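Long-range contacts in enterotoxin type A (Staphylococcus aureus, PDB 1DYQ), which acts in its natural form as a superantigen, binding T-cell receptors and, at zinc-dependent and zinc-independent sites, MHC class II molecules, and so activates T cells: residues V153-D157 with L184-H188; E7-K11 with S194-D198; Q50-L54 with S74-V78; Y81-D87 with G111-D116. The protein carries 3 engineered substitutions. Residue numbers count along the deposited sequence, not the author numbering.

Interaction 1. Residues V153-D157 with L184-H188; sequences VQELD and LIVFH. With ZN (zinc ion), chain B.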
loop_
_atom_site.group_PDB
_atom_site.type_symbol
_atom_site.label_atom_id
_atom_site.label_comp_id
_atom_site.label_asym_id
_atom_site.label_seq_id
_atom_site.Cartn_x
_atom_site.Cartn_y
_atom_site.Cartn_z
ATOM N N VAL A 153 1.378 2.868 -6.285
ATOM C CA VAL A 153 1.873 3.502 -5.035
ATOM C C VAL A 153 1.740 2.520 -3.894
ATOM O O VAL A 153 2.653 2.363 -3.062
ATOM C CB VAL A 153 1.168 4.807 -4.734
ATOM C CG1 VAL A 153 1.569 5.299 -3.322
ATOM C CG2 VAL A 153 1.519 5.876 -5.766
ATOM N N GLN A 154 0.670 1.697 -3.856
ATOM C CA GLN A 154 0.521 0.660 -2.859
ATOM C C GLN A 154 1.714 -0.250 -2.747
ATOM O O GLN A 154 2.219 -0.508 -1.645
ATOM C CB GLN A 154 -0.784 -0.170 -3.114
ATOM C CG GLN A 154 -0.898 -1.364 -2.191
ATOM C CD GLN A 154 -2.289 -2.050 -2.212
ATOM O OE1 GLN A 154 -2.549 -2.826 -1.286
ATOM N NE2 GLN A 154 -3.032 -1.797 -3.241
ATOM N N GLU A 155 2.257 -0.759 -3.855
ATOM C CA GLU A 155 3.407 -1.639 -3.836
ATOM C C GLU A 155 4.619 -0.978 -3.142
ATOM O O GLU A 155 5.320 -1.631 -2.407
ATOM C CB GLU A 155 3.782 -2.115 -5.235
ATOM C CG GLU A 155 5.066 -2.908 -5.317
ATOM C CD GLU A 155 5.326 -3.537 -6.658
ATOM O OE1 GLU A 155 4.372 -3.722 -7.452
ATOM O OE2 GLU A 155 6.511 -3.852 -6.954
ATOM N N LEU A 156 4.818 0.292 -3.468
ATOM C CA LEU A 156 5.955 1.029 -2.886
ATOM C C LEU A 156 5.704 1.380 -1.426
ATOM O O LEU A 156 6.632 1.194 -0.601
ATOM C CB LEU A 156 6.181 2.334 -3.658
ATOM C CG LEU A 156 6.454 2.168 -5.165
ATOM C CD1 LEU A 156 6.628 3.544 -5.784
ATOM C CD2 LEU A 156 7.649 1.273 -5.415
ATOM N N ASP A 157 4.502 1.778 -1.080
ATOM C CA ASP A 157 4.178 2.182 0.296
ATOM C C ASP A 157 4.182 1.010 1.239
ATOM O O ASP A 157 4.688 1.095 2.363
ATOM C CB ASP A 157 2.821 2.904 0.257
ATOM C CG ASP A 157 2.524 3.746 1.474
ATOM O OD1 ASP A 157 3.493 4.128 2.191
ATOM O OD2 ASP A 157 1.339 4.040 1.735
ATOM N N LEU A 184 5.797 11.684 7.367
ATOM C CA LEU A 184 5.316 11.950 6.017
ATOM C C LEU A 184 6.124 11.122 5.004
ATOM O O LEU A 184 7.319 10.927 5.146
ATOM C CB LEU A 184 5.569 13.444 5.690
ATOM C CG LEU A 184 5.337 13.834 4.222
ATOM C CD1 LEU A 184 3.858 13.796 3.894
ATOM C CD2 LEU A 184 5.859 15.263 3.997
ATOM N N ILE A 185 5.404 10.504 4.048
ATOM C CA ILE A 185 6.091 9.786 2.968
ATOM C C ILE A 185 5.656 10.376 1.625
ATOM O O ILE A 185 4.508 10.743 1.424
ATOM C CB ILE A 185 5.824 8.276 2.990
ATOM C CG1 ILE A 185 6.613 7.565 1.869
ATOM C CG2 ILE A 185 4.333 7.985 2.847
ATOM C CD1 ILE A 185 6.773 6.062 2.135
ATOM N N VAL A 186 6.655 10.630 0.784
ATOM C CA VAL A 186 6.439 11.237 -0.523
ATOM C C VAL A 186 7.055 10.348 -1.609
ATOM O O VAL A 186 8.191 9.914 -1.556
ATOM C CB VAL A 186 7.108 12.630 -0.588
ATOM C CG1 VAL A 186 6.882 13.295 -1.931
ATOM C CG2 VAL A 186 6.609 13.526 0.539
ATOM N N PHE A 187 6.216 10.095 -2.628
ATOM C CA PHE A 187 6.618 9.298 -3.785
ATOM C C PHE A 187 6.917 10.284 -4.926
ATOM O O PHE A 187 6.078 10.844 -5.572
ATOM C CB PHE A 187 5.463 8.330 -4.156
ATOM C CG PHE A 187 5.128 7.408 -2.992
ATOM C CD1 PHE A 187 5.805 6.270 -2.760
ATOM C CD2 PHE A 187 4.094 7.809 -2.119
ATOM C CE1 PHE A 187 5.543 5.455 -1.651
ATOM C CE2 PHE A 187 3.833 7.010 -0.990
ATOM C CZ PHE A 187 4.535 5.865 -0.778
ATOM N N HIS A 188 8.242 10.614 -4.964
ATOM C CA HIS A 188 8.682 11.757 -5.752
ATOM C C HIS A 188 9.060 11.376 -7.174
ATOM O O HIS A 188 10.141 10.902 -7.447
ATOM C CB HIS A 188 9.879 12.441 -5.070
ATOM C CG HIS A 188 10.066 13.861 -5.570
ATOM N ND1 HIS A 188 10.911 14.685 -4.865
ATOM C CD2 HIS A 188 9.561 14.607 -6.532
ATOM C CE1 HIS A 188 10.981 15.878 -5.409
ATOM N NE2 HIS A 188 10.145 15.862 -6.451
HETATM ZN ZN ZN B . 12.370 13.968 -3.288
#
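F187 shows how one aromatic side chain can join a helix to a sheet. Its ring projects from strand 182-188 against the first turn of helix 153-168. V153 lies over one ring face: its CG1 is 3.8 Å from the ring centroid and only 17° off the ring normal, a CH-pi contact. D157, one turn further along, presents its CB methylene, with CB 3.6 Å from F187 CZ. The D157 N to V153 O hydrogen bond of 2.8 Å holds these two contact points on the same side of the helix, and L156 CB adds an apolar approach of 3.8 Å to F187 CE1. The helix and strand segments cross at 130°, their axes 10.2 Å apart. A helix packed across a mixed sheet is the beta-grasp arrangement. D157 OD1 packs 3.8 Å from I185 CD1; the buried charge is met at OD2, by a hydrogen bond with Y214 and a salt bridge with R161. Strand alternation then separates two roles. I185 and F187 point into the helix-sheet interface, whereas H188, the next residue, binds zinc through ND1 at 2.3 Å, together with H226 and D228.

Interaction 2. Residues E7-K11 with S194-D198; sequences EINEK and SVNYD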
loop_
_atom_site.group_PDB
_atom_site.type_symbol
_atom_site.label_atom_id
_atom_site.label_comp_id
_atom_site.label_asym_id
_atom_site.label_seq_id
_atom_site.Cartn_x
_atom_site.Cartn_y
_atom_site.Cartn_z
ATOM N N GLU A 7 1.401 17.617 -1.177
ATOM C CA GLU A 7 0.063 18.125 -0.784
ATOM C C GLU A 7 -0.013 18.423 0.700
ATOM O O GLU A 7 -1.014 18.972 1.186
ATOM C CB GLU A 7 -1.049 17.246 -1.301
ATOM C CG GLU A 7 -1.082 15.794 -1.080
ATOM C CD GLU A 7 -0.456 14.886 -2.104
ATOM O OE1 GLU A 7 -0.966 13.751 -2.317
ATOM O OE2 GLU A 7 0.598 15.255 -2.677
ATOM N N ILE A 8 1.057 18.129 1.458
ATOM C CA ILE A 8 1.038 18.284 2.917
ATOM C C ILE A 8 2.269 18.953 3.514
ATOM O O ILE A 8 3.405 18.514 3.296
ATOM C CB ILE A 8 0.970 16.844 3.556
ATOM C CG1 ILE A 8 -0.368 16.163 3.185
ATOM C CG2 ILE A 8 1.006 16.997 5.098
ATOM C CD1 ILE A 8 -0.354 14.664 3.523
ATOM N N ASN A 9 2.079 19.908 4.428
ATOM C CA ASN A 9 3.197 20.552 5.139
ATOM C C ASN A 9 3.442 19.883 6.490
ATOM O O ASN A 9 2.490 19.469 7.155
ATOM C CB ASN A 9 2.892 22.038 5.367
ATOM C CG ASN A 9 3.916 22.776 6.186
ATOM O OD1 ASN A 9 3.934 22.699 7.418
ATOM N ND2 ASN A 9 4.781 23.550 5.525
ATOM N N GLU A 10 4.674 19.901 6.973
ATOM C CA GLU A 10 5.051 19.265 8.215
ATOM C C GLU A 10 4.295 19.713 9.438
ATOM O O GLU A 10 4.069 18.884 10.347
ATOM C CB GLU A 10 6.562 19.395 8.435
ATOM N N LYS A 11 3.918 20.988 9.557
ATOM C CA LYS A 11 3.223 21.433 10.772
ATOM C C LYS A 11 1.784 20.954 10.794
ATOM O O LYS A 11 1.145 20.925 11.850
ATOM C CB LYS A 11 3.334 22.922 11.004
ATOM C CG LYS A 11 2.863 23.405 12.370
ATOM C CD LYS A 11 3.303 22.464 13.480
ATOM C CE LYS A 11 3.448 23.193 14.804
ATOM N NZ LYS A 11 4.407 24.330 14.693
ATOM N N SER A 194 3.700 14.889 -6.847
ATOM C CA SER A 194 4.010 13.712 -6.051
ATOM C C SER A 194 2.856 13.329 -5.138
ATOM O O SER A 194 2.266 14.169 -4.450
ATOM C CB SER A 194 5.274 13.974 -5.229
ATOM O OG SER A 194 6.356 14.272 -6.115
ATOM N N VAL A 195 2.697 12.012 -4.962
ATOM C CA VAL A 195 1.751 11.521 -3.966
ATOM C C VAL A 195 2.410 11.593 -2.587
ATOM O O VAL A 195 3.578 11.249 -2.429
ATOM C CB VAL A 195 1.384 10.042 -4.246
ATOM C CG1 VAL A 195 0.479 9.520 -3.157
ATOM C CG2 VAL A 195 0.696 9.972 -5.620
ATOM N N ASN A 196 1.650 12.134 -1.624
ATOM C CA ASN A 196 2.216 12.097 -0.254
ATOM C C ASN A 196 1.146 11.637 0.717
ATOM O O ASN A 196 -0.021 11.968 0.583
ATOM C CB ASN A 196 2.956 13.294 0.150
ATOM C CG ASN A 196 2.450 14.589 -0.440
ATOM O OD1 ASN A 196 3.031 15.067 -1.432
ATOM N ND2 ASN A 196 1.398 15.089 0.148
ATOM N N TYR A 197 1.612 10.902 1.717
ATOM C CA TYR A 197 0.698 10.401 2.730
ATOM C C TYR A 197 1.233 10.757 4.130
ATOM O O TYR A 197 2.429 10.569 4.377
ATOM C CB TYR A 197 0.594 8.872 2.694
ATOM C CG TYR A 197 -0.054 8.300 1.457
ATOM C CD1 TYR A 197 -1.225 8.809 0.946
ATOM C CD2 TYR A 197 0.494 7.169 0.856
ATOM C CE1 TYR A 197 -1.794 8.278 -0.206
ATOM C CE2 TYR A 197 -0.074 6.605 -0.266
ATOM C CZ TYR A 197 -1.235 7.151 -0.772
ATOM O OH TYR A 197 -1.808 6.619 -1.905
ATOM N N ASP A 198 0.323 11.155 4.968
ATOM C CA ASP A 198 0.665 11.333 6.416
ATOM C C ASP A 198 0.656 9.955 7.037
ATOM O O ASP A 198 -0.329 9.211 6.966
ATOM C CB ASP A 198 -0.359 12.291 7.005
ATOM C CG ASP A 198 -0.207 12.497 8.506
ATOM O OD1 ASP A 198 0.494 11.718 9.126
ATOM O OD2 ASP A 198 -0.812 13.483 8.996
#
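Here the first ordered residues of the toxin rest on the folded domain by one hydrogen bond and an apolar contact. The polar part centres on E7. Its carboxylate reaches over the backbone of 194-198 and accepts a nearly straight hydrogen bond from the backbone amide of N196, with N196 N to E7 OE1 at 3.2 Å and an angle of 169°. N196 itself is buried, points toward E7-K11 and is the most covered residue of 194-198. The apolar part belongs to I8, whose side chain points at the strand; its CD1 comes within 3.9 Å of D198 N and 4.2 Å of D198 CB, in van der Waals contact. A local bond shapes what follows: N9 OD1 accepts from K11 N at 2.7 Å, an Asx turn, at a point where the chain is already out of reach of the strand. D198 itself is tied elsewhere, to the backbone amides of F200 and R14. Within the beta-grasp domain, strand 195-198 pairs with strand 182-188; its Y197 packs on helix 153-168, while N196 faces the N-terminal segment and S194 touches the zinc ligand H188.

Interaction 3. Residues Q50-L54 with S74-V78; sequences QHTIL and SKDIV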
loop_
_atom_site.group_PDB
_atom_site.type_symbol
_atom_site.label_atom_id
_atom_site.label_comp_id
_atom_site.label_asym_id
_atom_site.label_seq_id
_atom_site.Cartn_x
_atom_site.Cartn_y
_atom_site.Cartn_z
ATOM N N GLN A 50 -20.484 -3.487 -8.320
ATOM C CA GLN A 50 -19.709 -2.245 -8.101
ATOM C C GLN A 50 -18.583 -2.187 -9.056
ATOM O O GLN A 50 -18.801 -2.584 -10.253
ATOM C CB GLN A 50 -19.339 -2.244 -6.612
ATOM C CG GLN A 50 -20.377 -1.706 -5.668
ATOM C CD GLN A 50 -21.049 -0.415 -6.028
ATOM O OE1 GLN A 50 -20.556 0.518 -6.636
ATOM N NE2 GLN A 50 -22.311 -0.335 -5.591
ATOM N N HIS A 51 -17.402 -1.753 -8.748
ATOM C CA HIS A 51 -16.258 -1.595 -9.624
ATOM C C HIS A 51 -15.174 -2.551 -9.177
ATOM O O HIS A 51 -14.328 -2.324 -8.312
ATOM C CB HIS A 51 -15.799 -0.172 -9.844
ATOM C CG HIS A 51 -16.889 0.873 -9.980
ATOM N ND1 HIS A 51 -17.700 0.899 -11.076
ATOM C CD2 HIS A 51 -17.298 1.820 -9.119
ATOM C CE1 HIS A 51 -18.595 1.856 -10.905
ATOM N NE2 HIS A 51 -18.370 2.444 -9.731
ATOM N N THR A 52 -15.408 -3.843 -9.382
ATOM C CA THR A 52 -14.608 -4.900 -8.876
ATOM C C THR A 52 -14.150 -5.897 -9.936
ATOM O O THR A 52 -14.763 -5.977 -11.033
ATOM C CB THR A 52 -15.317 -5.730 -7.757
ATOM O OG1 THR A 52 -16.491 -6.363 -8.314
ATOM C CG2 THR A 52 -15.746 -4.815 -6.628
ATOM N N ILE A 53 -13.060 -6.568 -9.684
ATOM C CA ILE A 53 -12.670 -7.757 -10.470
ATOM C C ILE A 53 -12.550 -8.901 -9.501
ATOM O O ILE A 53 -11.832 -8.853 -8.477
ATOM C CB ILE A 53 -11.366 -7.573 -11.256
ATOM C CG1 ILE A 53 -11.505 -6.488 -12.327
ATOM C CG2 ILE A 53 -11.032 -8.926 -11.949
ATOM C CD1 ILE A 53 -10.180 -6.117 -12.970
ATOM N N LEU A 54 -13.207 -10.031 -9.789
ATOM C CA LEU A 54 -13.186 -11.207 -9.001
ATOM C C LEU A 54 -12.310 -12.307 -9.561
ATOM O O LEU A 54 -12.502 -12.713 -10.712
ATOM C CB LEU A 54 -14.650 -11.739 -8.827
ATOM C CG LEU A 54 -14.734 -13.020 -8.003
ATOM C CD1 LEU A 54 -14.325 -12.786 -6.556
ATOM C CD2 LEU A 54 -16.177 -13.564 -8.055
ATOM N N SER A 74 -13.850 3.455 -9.273
ATOM C CA SER A 74 -14.713 3.858 -10.367
ATOM C C SER A 74 -14.690 2.917 -11.544
ATOM O O SER A 74 -13.865 2.034 -11.686
ATOM C CB SER A 74 -14.203 5.260 -10.862
ATOM O OG SER A 74 -12.974 5.053 -11.571
ATOM N N LYS A 75 -15.691 3.137 -12.422
ATOM C CA LYS A 75 -15.815 2.339 -13.645
ATOM C C LYS A 75 -14.672 2.570 -14.600
ATOM O O LYS A 75 -14.095 1.622 -15.127
ATOM C CB LYS A 75 -17.176 2.642 -14.259
ATOM C CG LYS A 75 -17.358 2.472 -15.728
ATOM C CD LYS A 75 -18.604 3.249 -16.210
ATOM C CE LYS A 75 -18.507 4.716 -15.792
ATOM N NZ LYS A 75 -19.772 5.455 -16.079
ATOM N N ASP A 76 -14.181 3.817 -14.698
ATOM C CA ASP A 76 -13.009 4.037 -15.571
ATOM C C ASP A 76 -11.798 3.272 -15.095
ATOM O O ASP A 76 -11.031 2.728 -15.907
ATOM C CB ASP A 76 -12.748 5.536 -15.708
ATOM C CG ASP A 76 -13.630 6.135 -16.808
ATOM O OD1 ASP A 76 -14.716 5.588 -17.068
ATOM O OD2 ASP A 76 -13.203 7.134 -17.406
ATOM N N ILE A 77 -11.602 3.150 -13.768
ATOM C CA ILE A 77 -10.453 2.429 -13.263
ATOM C C ILE A 77 -10.590 0.926 -13.484
ATOM O O ILE A 77 -9.682 0.305 -14.031
ATOM C CB ILE A 77 -10.166 2.734 -11.788
ATOM C CG1 ILE A 77 -9.780 4.208 -11.628
ATOM C CG2 ILE A 77 -9.047 1.834 -11.264
ATOM C CD1 ILE A 77 -9.804 4.657 -10.174
ATOM N N VAL A 78 -11.758 0.364 -13.136
ATOM C CA VAL A 78 -11.925 -1.078 -13.332
ATOM C C VAL A 78 -11.856 -1.427 -14.813
ATOM O O VAL A 78 -11.203 -2.425 -15.162
ATOM C CB VAL A 78 -13.161 -1.648 -12.645
ATOM C CG1 VAL A 78 -14.463 -1.160 -13.199
ATOM C CG2 VAL A 78 -13.096 -3.195 -12.708
#
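H51 lays its imidazole ring over the backbone at the start of helix 75-81, overlapping the link between S74 and K75. S74 CA sits 3.8 Å from the ring centroid and 25° off its normal, a CH-pi contact over the ring face, and H51 CG is 3.4 Å from S74 C. The same face meets K75 N, 3.3 Å from H51 ND1, but the angle is too poor for a hydrogen bond: the ring covers the peptide without bonding to it. The N-cap bond is made within the segment, while the outside is packed by H51: S74 is the N-cap, its OG accepting from I77 N at 3.2 Å, while V78 N bonds to S74 O at 3.1 Å. One turn into the helix V78 continues the contact. Its side chain points at 50-54, where V78 CG1 lies 3.7 Å from H51 CB and V78 CG2 equally far from I53 CG1, so that the valine fits between ring and isoleucine. In the OB-fold domain this helix follows strand 67-71 and precedes strand 86-91, the usual place of the OB-fold helix. Strand 52-55, at one end of the sheet as counted in this chain, runs antiparallel to 67-71; backbone hydrogen bonds join I53 to V70 and, just past strand 67-71, H51 to F72, with I77 packing on F72 beside it.

Interaction 4. Residues Y81-D87 with G111-D116; sequences YKGKKVD and GVTLHD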
loop_
_atom_site.group_PDB
_atom_site.type_symbol
_atom_site.label_atom_id
_atom_site.label_comp_id
_atom_site.label_asym_id
_atom_site.label_seq_id
_atom_site.Cartn_x
_atom_site.Cartn_y
_atom_site.Cartn_z
ATOM N N TYR A 81 -8.476 -2.555 -16.431
ATOM C CA TYR A 81 -7.910 -3.812 -16.084
ATOM C C TYR A 81 -8.792 -5.033 -16.357
ATOM O O TYR A 81 -8.271 -6.148 -16.407
ATOM C CB TYR A 81 -7.572 -3.811 -14.549
ATOM C CG TYR A 81 -6.637 -2.626 -14.239
ATOM C CD1 TYR A 81 -5.327 -2.650 -14.688
ATOM C CD2 TYR A 81 -7.094 -1.576 -13.479
ATOM C CE1 TYR A 81 -4.493 -1.565 -14.435
ATOM C CE2 TYR A 81 -6.252 -0.493 -13.196
ATOM C CZ TYR A 81 -4.967 -0.509 -13.684
ATOM O OH TYR A 81 -4.121 0.551 -13.418
ATOM N N LYS A 82 -10.080 -4.810 -16.448
ATOM C CA LYS A 82 -11.008 -5.955 -16.638
ATOM C C LYS A 82 -10.700 -6.655 -17.954
ATOM O O LYS A 82 -10.599 -6.035 -19.001
ATOM C CB LYS A 82 -12.439 -5.429 -16.628
ATOM C CG LYS A 82 -13.509 -6.515 -16.648
ATOM C CD LYS A 82 -14.887 -5.840 -16.755
ATOM C CE LYS A 82 -15.087 -5.282 -18.158
ATOM N NZ LYS A 82 -16.234 -4.338 -18.210
ATOM N N GLY A 83 -10.475 -7.969 -17.875
ATOM C CA GLY A 83 -10.242 -8.772 -19.056
ATOM C C GLY A 83 -8.861 -8.580 -19.666
ATOM O O GLY A 83 -8.643 -8.996 -20.815
ATOM N N LYS A 84 -7.922 -8.036 -18.910
ATOM C CA LYS A 84 -6.560 -7.825 -19.410
ATOM C C LYS A 84 -5.564 -8.633 -18.586
ATOM O O LYS A 84 -5.848 -8.949 -17.419
ATOM C CB LYS A 84 -6.161 -6.341 -19.229
ATOM C CG LYS A 84 -7.031 -5.345 -19.943
ATOM C CD LYS A 84 -6.773 -5.373 -21.440
ATOM C CE LYS A 84 -7.406 -4.181 -22.135
ATOM N NZ LYS A 84 -8.887 -4.268 -22.126
ATOM N N LYS A 85 -4.401 -8.922 -19.166
ATOM C CA LYS A 85 -3.350 -9.579 -18.393
ATOM C C LYS A 85 -2.748 -8.518 -17.422
ATOM O O LYS A 85 -2.485 -7.405 -17.862
ATOM C CB LYS A 85 -2.246 -10.181 -19.216
ATOM C CG LYS A 85 -2.707 -11.337 -20.132
ATOM C CD LYS A 85 -2.998 -12.560 -19.273
ATOM C CE LYS A 85 -2.989 -13.836 -20.105
ATOM N NZ LYS A 85 -4.332 -14.487 -20.105
ATOM N N VAL A 86 -2.828 -8.877 -16.160
ATOM C CA VAL A 86 -2.402 -7.942 -15.098
ATOM C C VAL A 86 -1.448 -8.638 -14.161
ATOM O O VAL A 86 -1.387 -9.863 -14.033
ATOM C CB VAL A 86 -3.615 -7.431 -14.288
ATOM C CG1 VAL A 86 -4.521 -6.597 -15.161
ATOM C CG2 VAL A 86 -4.355 -8.603 -13.641
ATOM N N ASP A 87 -0.713 -7.838 -13.377
ATOM C CA ASP A 87 0.047 -8.270 -12.241
ATOM C C ASP A 87 -0.600 -7.645 -10.976
ATOM O O ASP A 87 -1.188 -6.572 -11.089
ATOM C CB ASP A 87 1.508 -7.839 -12.307
ATOM C CG ASP A 87 2.203 -8.307 -13.575
ATOM O OD1 ASP A 87 1.889 -9.427 -14.060
ATOM O OD2 ASP A 87 3.061 -7.550 -14.077
ATOM N N GLY A 111 -4.076 -2.276 -6.356
ATOM C CA GLY A 111 -2.975 -3.217 -6.420
ATOM C C GLY A 111 -2.716 -3.789 -7.805
ATOM O O GLY A 111 -1.932 -4.763 -7.875
ATOM N N VAL A 112 -3.390 -3.313 -8.838
ATOM C CA VAL A 112 -3.289 -3.965 -10.152
ATOM C C VAL A 112 -2.525 -3.119 -11.158
ATOM O O VAL A 112 -2.722 -1.916 -11.255
ATOM C CB VAL A 112 -4.732 -4.172 -10.688
ATOM C CG1 VAL A 112 -4.731 -4.945 -12.005
ATOM C CG2 VAL A 112 -5.535 -4.932 -9.642
ATOM N N THR A 113 -1.714 -3.784 -11.987
ATOM C CA THR A 113 -1.047 -3.093 -13.090
ATOM C C THR A 113 -1.144 -3.951 -14.371
ATOM O O THR A 113 -1.169 -5.165 -14.273
ATOM C CB THR A 113 0.465 -2.891 -12.807
ATOM O OG1 THR A 113 1.039 -4.034 -12.264
ATOM C CG2 THR A 113 0.615 -1.699 -11.835
ATOM N N LEU A 114 -1.223 -3.279 -15.507
ATOM C CA LEU A 114 -1.184 -4.054 -16.779
ATOM C C LEU A 114 0.115 -4.814 -16.857
ATOM O O LEU A 114 1.182 -4.289 -16.514
ATOM C CB LEU A 114 -1.347 -3.110 -17.967
ATOM C CG LEU A 114 -2.731 -2.441 -18.047
ATOM C CD1 LEU A 114 -2.737 -1.327 -19.070
ATOM C CD2 LEU A 114 -3.771 -3.517 -18.345
ATOM N N HIS A 115 0.052 -6.075 -17.302
ATOM C CA HIS A 115 1.236 -6.909 -17.318
ATOM C C HIS A 115 2.162 -6.550 -18.481
ATOM O O HIS A 115 3.362 -6.574 -18.412
ATOM C CB HIS A 115 0.856 -8.376 -17.405
ATOM C CG HIS A 115 1.978 -9.334 -17.584
ATOM N ND1 HIS A 115 2.776 -9.847 -16.619
ATOM C CD2 HIS A 115 2.428 -9.869 -18.786
ATOM C CE1 HIS A 115 3.680 -10.686 -17.156
ATOM N NE2 HIS A 115 3.477 -10.683 -18.469
ATOM N N ASP A 116 1.480 -6.406 -19.647
ATOM C CA ASP A 116 2.219 -6.302 -20.871
ATOM C C ASP A 116 3.152 -5.102 -20.996
ATOM O O ASP A 116 2.837 -3.972 -20.781
ATOM C CB ASP A 116 1.421 -6.494 -22.111
ATOM C CG ASP A 116 0.803 -7.828 -22.335
ATOM O OD1 ASP A 116 1.193 -8.873 -21.783
ATOM O OD2 ASP A 116 -0.100 -7.882 -23.250
HETATM O O HOH W 1 -1.504 -6.603 -20.287
HETATM O O HOH W 2 0.534 -4.431 -9.418
HETATM O O HOH W 3 2.578 -5.012 -14.233
HETATM O O HOH W 4 5.225 -7.406 -15.685
#
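This is an antiparallel strand pairing within the OB-fold domain, with a turn and a histidine at one end of the ladder. D87 and T113 form a hydrogen-bonded pair, with D87 N to T113 O at 2.9 Å and T113 N to D87 O at 3.0 Å; V86 and L114 form the non-hydrogen-bonded pair beside it, and H115 N to K85 O at 2.9 Å continues the ladder beyond the end of the strand. Side chains reinforce the register. H115 ND1 donates to D87 OD1 at 2.7 Å, a His-carboxylate bond, and the same OD1 also accepts from N41 N. One water links D87 OD2, T113 OG1 and L114 O; another joins D87 O, G111 O and T113 OG1. Apolar contacts lie elsewhere: V112 CG1 is 3.6 Å from V86 CB and also 3.6 Å from Y81 CD1, with V112 CB over a face of the tyrosine ring. A type II turn from Y81 to K84, in which the third residue, G83, takes the positive phi that favours glycine, brings the chain round into its strand. Such pairing of strands 86-91 and 105-114, consecutive in sequence and reached directly after the helix, is characteristic of the OB fold.

In the fold
The contacts fall into two groups. Interaction 1 lies in the beta-grasp domain, and interaction 2 lays the N-terminal segment on the same sheet: their strands are neighbours, probably joined by F187 N to V195 O and I185 O to Y197 N, each 2.9 Å. Interaction 1 is buried and works through aromatic and aliphatic contact, whereas interaction 2, at the surface, leans on a carboxylate-to-backbone bond. Interactions 3 and 4 belong to the OB-fold domain, where both are partly buried; I53 CD1 meets Y81 C at 3.8 Å, so helix packing runs on into strand pairing. Interaction 4 is the one built on a backbone ladder, with waters bridging its strands. Between domains, Q154 of interaction 1 packs against G111 of interaction 4.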